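Local coordinates for DMATS type aromatic prenyltransferase (Micromonospora olivasterospora, PDB 6ZRY), which probably transfers a dimethylallyl group to tryptophan, as an aromatic prenyltransferase with an ABBA-barrel fold, at residues Asp100-Ala103 against Arg104-Gly107; Leu108-Ser111 against Arg112-Val116; Tyr283-Asp286 against Asp287-Arg291. All coordinates share one frame; numbering follows the deposited sequence.

Interaction 1: residues Asp100-Ala103 against Arg104-Gly107; sequences DAQA and RRAG
Different first torsions carry Arg104 over Asp100 and Arg105 alongside Gln102. In Arg104, CG stands anti to the carbonyl carbon (chi1 -71°) and the chain bends at chi3, which lays the guanidinium over the peptide joining Asp100 to Ala101. In Arg105, CG is anti to the backbone N (chi1 -177°) and the chain runs extended to NE, side by side with Gln102 and pointing the same way. Gln102, bent at chi2, presents its amide oxygen there: Arg105 NH2 donates to OE1 at 3.0 Å, approaching on a lone pair in the carbonyl plane, while OE1 lies at the edge of the Arg105 guanidinium, in the guanidinium plane. The two flat groups are nevertheless turned 71° apart.

Asp100 O is met twice by Arg104. It accepts the helical bond from Arg104 N at 3.0 Å, and it sits 3.6 Å below one guanidinium face, near the centre. The NH2 group of Arg104 reaches water 1 at 2.9 Å, and this water donates to Asp100 OD2 at 3.0 Å. Beyond Ala106, Gly107 has positive phi and ends the helix in a Schellman motif.

Outside the turn, Glu27 forms a salt bridge with Arg105 NH2. Leu31 of helix 26-36 lies against Gln102 and Arg105.

Gln102 therefore steadies a cationic nitrogen that is also bound to Glu27, whereas Asp100 and Arg104, with OD2 and NH2 4.8 Å apart, are bridged by water rather than paired directly. The direct partner of Asp100 OD2 is Arg96, in a salt bridge; some longer-range attraction to Arg104 probably remains.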
loop_
_atom_site.group_PDB
_atom_site.type_symbol
_atom_site.label_atom_id
_atom_site.label_comp_id
_atom_site.label_asym_id
_atom_site.label_seq_id
_atom_site.Cartn_x
_atom_site.Cartn_y
_atom_site.Cartn_z
ATOM N N ASP A 100 -16.706 5.329 -7.121
ATOM C CA ASP A 100 -17.634 5.424 -8.292
ATOM C C ASP A 100 -18.015 6.892 -8.501
ATOM O O ASP A 100 -18.014 7.336 -9.646
ATOM C CB ASP A 100 -18.856 4.517 -8.122
ATOM C CG ASP A 100 -18.558 3.036 -8.309
ATOM O OD1 ASP A 100 -17.480 2.717 -8.770
ATOM O OD2 ASP A 100 -19.419 2.234 -7.979
ATOM N N ALA A 101 -18.269 7.623 -7.425
ATOM C CA ALA A 101 -18.580 9.076 -7.480
ATOM C C ALA A 101 -17.387 9.826 -8.090
ATOM O O ALA A 101 -17.597 10.710 -8.946
ATOM C CB ALA A 101 -18.921 9.599 -6.101
ATOM N N GLN A 102 -16.165 9.467 -7.687
ATOM C CA GLN A 102 -14.943 10.143 -8.177
ATOM C C GLN A 102 -14.681 9.756 -9.643
ATOM O O GLN A 102 -14.278 10.636 -10.415
ATOM C CB GLN A 102 -13.779 9.833 -7.242
ATOM C CG GLN A 102 -13.956 10.443 -5.882
ATOM C CD GLN A 102 -14.240 11.924 -5.914
ATOM O OE1 GLN A 102 -13.682 12.671 -6.699
ATOM N NE2 GLN A 102 -15.129 12.355 -5.049
ATOM N N ALA A 103 -14.925 8.504 -10.034
ATOM C CA ALA A 103 -14.878 8.093 -11.455
ATOM C C ALA A 103 -15.841 8.979 -12.268
ATOM O O ALA A 103 -15.450 9.503 -13.323
ATOM C CB ALA A 103 -15.208 6.630 -11.584
ATOM N N ARG A 104 -17.068 9.157 -11.783
ATOM C CA ARG A 104 -18.099 9.935 -12.522
ATOM C C ARG A 104 -17.625 11.379 -12.638
ATOM O O ARG A 104 -17.724 11.942 -13.724
ATOM C CB ARG A 104 -19.456 9.808 -11.843
ATOM C CG ARG A 104 -20.080 8.434 -11.996
ATOM C CD ARG A 104 -21.506 8.433 -11.494
ATOM N NE ARG A 104 -21.678 8.306 -10.063
ATOM C CZ ARG A 104 -21.743 7.155 -9.386
ATOM N NH1 ARG A 104 -21.952 7.175 -8.088
ATOM N NH2 ARG A 104 -21.582 5.980 -10.005
ATOM N N ARG A 105 -17.111 11.935 -11.557
ATOM C CA ARG A 105 -16.705 13.353 -11.479
ATOM C C ARG A 105 -15.559 13.634 -12.468
ATOM O O ARG A 105 -15.645 14.651 -13.197
ATOM C CB ARG A 105 -16.323 13.675 -10.042
ATOM C CG ARG A 105 -15.959 15.123 -9.825
ATOM C CD ARG A 105 -15.838 15.434 -8.366
ATOM N NE ARG A 105 -14.994 16.608 -8.230
ATOM C CZ ARG A 105 -13.774 16.644 -7.681
ATOM N NH1 ARG A 105 -13.124 17.792 -7.637
ATOM N NH2 ARG A 105 -13.230 15.569 -7.139
ATOM N N ALA A 106 -14.532 12.769 -12.508
ATOM C CA ALA A 106 -13.296 12.965 -13.310
ATOM C C ALA A 106 -13.489 12.471 -14.751
ATOM O O ALA A 106 -12.552 12.619 -15.534
ATOM C CB ALA A 106 -12.123 12.272 -12.638
ATOM N N GLY A 107 -14.659 11.916 -15.086
ATOM C CA GLY A 107 -14.963 11.373 -16.420
ATOM C C GLY A 107 -14.086 10.168 -16.740
ATOM O O GLY A 107 -13.612 10.065 -17.890
HETATM O O HOH W 1 -22.062 3.497 -8.664
#

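Interaction 2: residues Leu108-Ser111 against Arg112-Val116; sequences LSTS and RLDSV
The hydroxyl of Thr110 donates to the carboxylate of Asp114, OG1 to OD1 at 2.7 Å, and meets that oxygen from above the carboxylate plane, 39° out of it. OG1 stands between the backbone N and the carbonyl carbon (chi1 63°), a position from which it faces the residue one turn on; the two side chains cross obliquely. OD2 of Asp114 forms a salt bridge with Arg117, which leaves the carboxylate held at both oxygens.

The backbone joins the same two residues. Asp114 N donates to Thr110 O at 2.8 Å, nearly along the C=O axis. The carboxylate also lies close to this carbonyl, Asp114 OD1 3.0 Å from Thr110 O, although both are acceptors; the threonine hydroxyl and Arg117 probably offset the cost of that approach.

One residue further along, Ser115 N donates to Ser111 O at 2.9 Å. The Ser115 hydroxyl turns back to the preceding turn and gives a 2.7 Å hydrogen bond from OG to Arg112 O, a carbonyl that also receives a weak bond from Ser115 N.

Thr110 occupies the N-cap position, yet its side chain makes no capping bond; the hydroxyl is turned to Asp114. At the first turn Asp204 supplies carboxylate oxygens instead, accepting from Arg112 N and hydrogen-bonding to Ser111 OG. The Arg112 guanidinium hydrogen-bonds to Gly205 O through NH2, while Val116 and Ser115 rest on Leu170 of helix 159-170.

The arrangement is that of a short helix, 111-114, held by backbone i to i+4 bonds, one Thr110-Asp114 side-chain bond and the Ser115 hydroxyl on the Arg112 carbonyl, and set in the connection between helix 88-106 and strand 131-138 of this ABBA-barrel enzyme.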
loop_
_atom_site.group_PDB
_atom_site.type_symbol
_atom_site.label_atom_id
_atom_site.label_comp_id
_atom_site.label_asym_id
_atom_site.label_seq_id
_atom_site.Cartn_x
_atom_site.Cartn_y
_atom_site.Cartn_z
ATOM N N LEU A 108 -13.858 9.278 -15.767
ATOM C CA LEU A 108 -12.994 8.077 -15.976
ATOM C C LEU A 108 -13.835 6.943 -16.547
ATOM O O LEU A 108 -15.014 6.878 -16.249
ATOM C CB LEU A 108 -12.352 7.657 -14.653
ATOM C CG LEU A 108 -11.643 8.765 -13.881
ATOM C CD1 LEU A 108 -10.921 8.203 -12.669
ATOM C CD2 LEU A 108 -10.674 9.521 -14.771
ATOM N N SER A 109 -13.232 6.097 -17.362
ATOM C CA SER A 109 -13.815 4.819 -17.818
ATOM C C SER A 109 -13.292 3.712 -16.912
ATOM O O SER A 109 -12.083 3.691 -16.654
ATOM C CB SER A 109 -13.499 4.573 -19.273
ATOM O OG SER A 109 -12.232 5.122 -19.606
ATOM N N THR A 110 -14.174 2.855 -16.426
ATOM C CA THR A 110 -13.854 1.807 -15.416
ATOM C C THR A 110 -14.217 0.425 -15.956
ATOM O O THR A 110 -14.450 -0.481 -15.140
ATOM C CB THR A 110 -14.610 2.090 -14.117
ATOM O OG1 THR A 110 -16.002 2.006 -14.440
ATOM C CG2 THR A 110 -14.261 3.438 -13.526
ATOM N N SER A 111 -14.237 0.267 -17.276
ATOM C CA SER A 111 -14.693 -0.962 -17.961
ATOM C C SER A 111 -13.802 -2.147 -17.559
ATOM O O SER A 111 -14.347 -3.213 -17.345
ATOM C CB SER A 111 -14.716 -0.783 -19.455
ATOM O OG SER A 111 -13.401 -0.826 -19.954
ATOM N N ARG A 112 -12.490 -1.963 -17.454
ATOM C CA ARG A 112 -11.561 -3.071 -17.083
ATOM C C ARG A 112 -11.876 -3.540 -15.662
ATOM O O ARG A 112 -12.099 -4.743 -15.478
ATOM C CB ARG A 112 -10.090 -2.662 -17.203
ATOM C CG ARG A 112 -9.622 -2.442 -18.631
ATOM C CD ARG A 112 -8.235 -3.022 -18.873
ATOM N NE ARG A 112 -7.775 -2.844 -20.252
ATOM C CZ ARG A 112 -7.347 -1.698 -20.748
ATOM N NH1 ARG A 112 -6.946 -1.633 -22.008
ATOM N NH2 ARG A 112 -7.317 -0.615 -19.993
ATOM N N LEU A 113 -11.949 -2.613 -14.702
ATOM C CA LEU A 113 -12.333 -2.909 -13.295
ATOM C C LEU A 113 -13.733 -3.550 -13.281
ATOM O O LEU A 113 -13.908 -4.609 -12.631
ATOM C CB LEU A 113 -12.271 -1.610 -12.461
ATOM C CG LEU A 113 -12.761 -1.727 -11.018
ATOM C CD1 LEU A 113 -11.878 -2.689 -10.218
ATOM C CD2 LEU A 113 -12.820 -0.365 -10.333
ATOM N N ASP A 114 -14.692 -2.980 -14.010
ATOM C CA ASP A 114 -16.092 -3.497 -14.064
ATOM C C ASP A 114 -16.096 -4.942 -14.570
ATOM O O ASP A 114 -16.902 -5.762 -14.032
ATOM C CB ASP A 114 -16.987 -2.589 -14.911
ATOM C CG ASP A 114 -17.227 -1.232 -14.273
ATOM O OD1 ASP A 114 -17.392 -0.259 -15.018
ATOM O OD2 ASP A 114 -17.211 -1.160 -13.041
ATOM N N SER A 115 -15.214 -5.271 -15.523
ATOM C CA SER A 115 -15.200 -6.579 -16.208
ATOM C C SER A 115 -14.841 -7.713 -15.222
ATOM O O SER A 115 -15.153 -8.875 -15.553
ATOM C CB SER A 115 -14.297 -6.555 -17.420
ATOM O OG SER A 115 -12.935 -6.791 -17.061
ATOM N N VAL A 116 -14.258 -7.415 -14.046
ATOM C CA VAL A 116 -13.830 -8.479 -13.075
ATOM C C VAL A 116 -14.611 -8.399 -11.749
ATOM O O VAL A 116 -14.341 -9.252 -10.883
ATOM C CB VAL A 116 -12.317 -8.415 -12.804
ATOM C CG1 VAL A 116 -11.508 -8.767 -14.054
ATOM C CG2 VAL A 116 -11.897 -7.069 -12.247
#

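Interaction 3: residues Tyr283-Asp286 against Asp287-Arg291; sequences YVTD and DQEAR
Hydrogen bonds to carboxylates dominate where the loop through Thr285 enters helix 287-300. Asp286 OD1 accepts from Glu289 N at 3.0 Å, on the syn side of the carboxylate and 33° out of its plane, and more weakly from Gln288 N at 2.9 Å. Asp286 CG lies between the backbone N and the carbonyl carbon (chi1 57°), which brings the carboxylate over the first turn. In the reverse direction Glu289, extended beyond CG, reaches back so that OE1 accepts from Thr285 N at 3.0 Å, nearly in line with the C-O bond.

Asp286 is thus a classic aspartate N-cap, where its negative charge probably interacts favourably with the helix dipole. Ala290 N donates to Asp286 O at 3.1 Å, the first main-chain bond of the helix.

Salt bridges take up the other carboxylate oxygens: Arg321 holds Asp286 OD2, and Arg293 holds Glu289 OE2. With an alanine at Glu289, the amide of Thr285 would lose this acceptor and Arg293 its carboxylate mate, and the loop would probably be freer to move against the helix.

The apolar part is Val284, whose two methyls, CG1 and CG2, each lie 4.1 Å from Ala290 CB; Ala290 in turn packs on Ile327 of strand 327-333.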
loop_
_atom_site.group_PDB
_atom_site.type_symbol
_atom_site.label_atom_id
_atom_site.label_comp_id
_atom_site.label_asym_id
_atom_site.label_seq_id
_atom_site.Cartn_x
_atom_site.Cartn_y
_atom_site.Cartn_z
ATOM N N TYR A 283 11.419 -4.269 12.931
ATOM C CA TYR A 283 12.859 -4.638 12.941
ATOM C C TYR A 283 13.723 -3.513 13.496
ATOM O O TYR A 283 14.929 -3.564 13.288
ATOM C CB TYR A 283 13.242 -5.092 11.528
ATOM C CG TYR A 283 12.447 -6.301 11.107
ATOM C CD1 TYR A 283 12.741 -7.552 11.619
ATOM C CD2 TYR A 283 11.320 -6.181 10.293
ATOM C CE1 TYR A 283 12.007 -8.675 11.272
ATOM C CE2 TYR A 283 10.565 -7.293 9.943
ATOM C CZ TYR A 283 10.901 -8.545 10.439
ATOM O OH TYR A 283 10.154 -9.646 10.109
ATOM N N VAL A 284 13.127 -2.573 14.213
ATOM C CA VAL A 284 13.846 -1.420 14.816
ATOM C C VAL A 284 13.412 -1.262 16.280
ATOM O O VAL A 284 12.367 -1.815 16.651
ATOM C CB VAL A 284 13.581 -0.125 14.035
ATOM C CG1 VAL A 284 14.141 -0.171 12.621
ATOM C CG2 VAL A 284 12.086 0.218 14.023
ATOM N N THR A 285 14.173 -0.482 17.046
ATOM C CA THR A 285 13.830 -0.102 18.435
ATOM C C THR A 285 12.788 1.012 18.410
ATOM O O THR A 285 11.948 1.050 19.322
ATOM C CB THR A 285 15.085 0.276 19.220
ATOM O OG1 THR A 285 15.827 1.269 18.507
ATOM C CG2 THR A 285 15.943 -0.938 19.466
ATOM N N ASP A 286 12.841 1.879 17.408
ATOM C CA ASP A 286 12.075 3.133 17.383
ATOM C C ASP A 286 12.213 3.794 16.008
ATOM O O ASP A 286 13.004 3.352 15.223
ATOM C CB ASP A 286 12.572 4.056 18.508
ATOM C CG ASP A 286 14.048 4.346 18.419
ATOM O OD1 ASP A 286 14.448 5.043 17.477
ATOM O OD2 ASP A 286 14.784 3.860 19.277
ATOM N N ASP A 287 11.488 4.878 15.811
ATOM C CA ASP A 287 11.421 5.619 14.546
ATOM C C ASP A 287 12.706 6.404 14.286
ATOM O O ASP A 287 12.917 6.744 13.134
ATOM C CB ASP A 287 10.158 6.461 14.539
ATOM C CG ASP A 287 8.989 5.581 14.146
ATOM O OD1 ASP A 287 9.097 4.968 13.018
ATOM O OD2 ASP A 287 8.009 5.493 14.953
ATOM N N GLN A 288 13.516 6.719 15.302
ATOM C CA GLN A 288 14.836 7.341 15.043
ATOM C C GLN A 288 15.682 6.314 14.303
ATOM O O GLN A 288 16.255 6.655 13.239
ATOM C CB GLN A 288 15.545 7.796 16.302
ATOM C CG GLN A 288 16.844 8.547 16.006
ATOM C CD GLN A 288 16.620 9.838 15.274
ATOM O OE1 GLN A 288 16.006 10.776 15.790
ATOM N NE2 GLN A 288 17.066 9.896 14.035
ATOM N N GLU A 289 15.718 5.095 14.799
ATOM C CA GLU A 289 16.479 4.027 14.110
ATOM C C GLU A 289 15.890 3.788 12.715
ATOM O O GLU A 289 16.685 3.661 11.722
ATOM C CB GLU A 289 16.510 2.737 14.898
ATOM C CG GLU A 289 17.468 1.748 14.254
ATOM C CD GLU A 289 17.636 0.418 14.942
ATOM O OE1 GLU A 289 16.724 0.008 15.644
ATOM O OE2 GLU A 289 18.734 -0.194 14.768
ATOM N N ALA A 290 14.563 3.724 12.585
ATOM C CA ALA A 290 13.960 3.495 11.261
ATOM C C ALA A 290 14.344 4.668 10.352
ATOM O O ALA A 290 14.675 4.437 9.212
ATOM C CB ALA A 290 12.418 3.340 11.327
ATOM N N ARG A 291 14.269 5.895 10.850
ATOM C CA ARG A 291 14.548 7.086 9.992
ATOM C C ARG A 291 16.006 6.985 9.508
ATOM O O ARG A 291 16.262 7.276 8.354
ATOM C CB ARG A 291 14.269 8.401 10.732
ATOM C CG ARG A 291 14.720 9.626 9.943
ATOM C CD ARG A 291 16.167 10.003 10.235
ATOM N NE ARG A 291 16.678 11.020 9.338
ATOM C CZ ARG A 291 17.971 11.243 9.085
ATOM N NH1 ARG A 291 18.907 10.497 9.641
ATOM N NH2 ARG A 291 18.318 12.206 8.248
#

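How the interactions relate
Each contact joins adjoining segments, so each closes only a local turn, and none nests within or crosses another. From the N terminus, interaction 1 ends helix 88-106 and interaction 2 begins directly after it, leading through a loop into helix 111-114. These two touch: Ala103 O probably accepts a hydrogen bond from Leu108 N at 2.9 Å, and Ala103 CB packs on Thr110 CG2 at 3.9 Å, tying the helix end to the following loop. Interaction 3 comes much later, where the chain from strand 273-278 enters helix 287-300. It lies on the opposite side of the chain's centre, its centre about 40 Å from that of interaction 1.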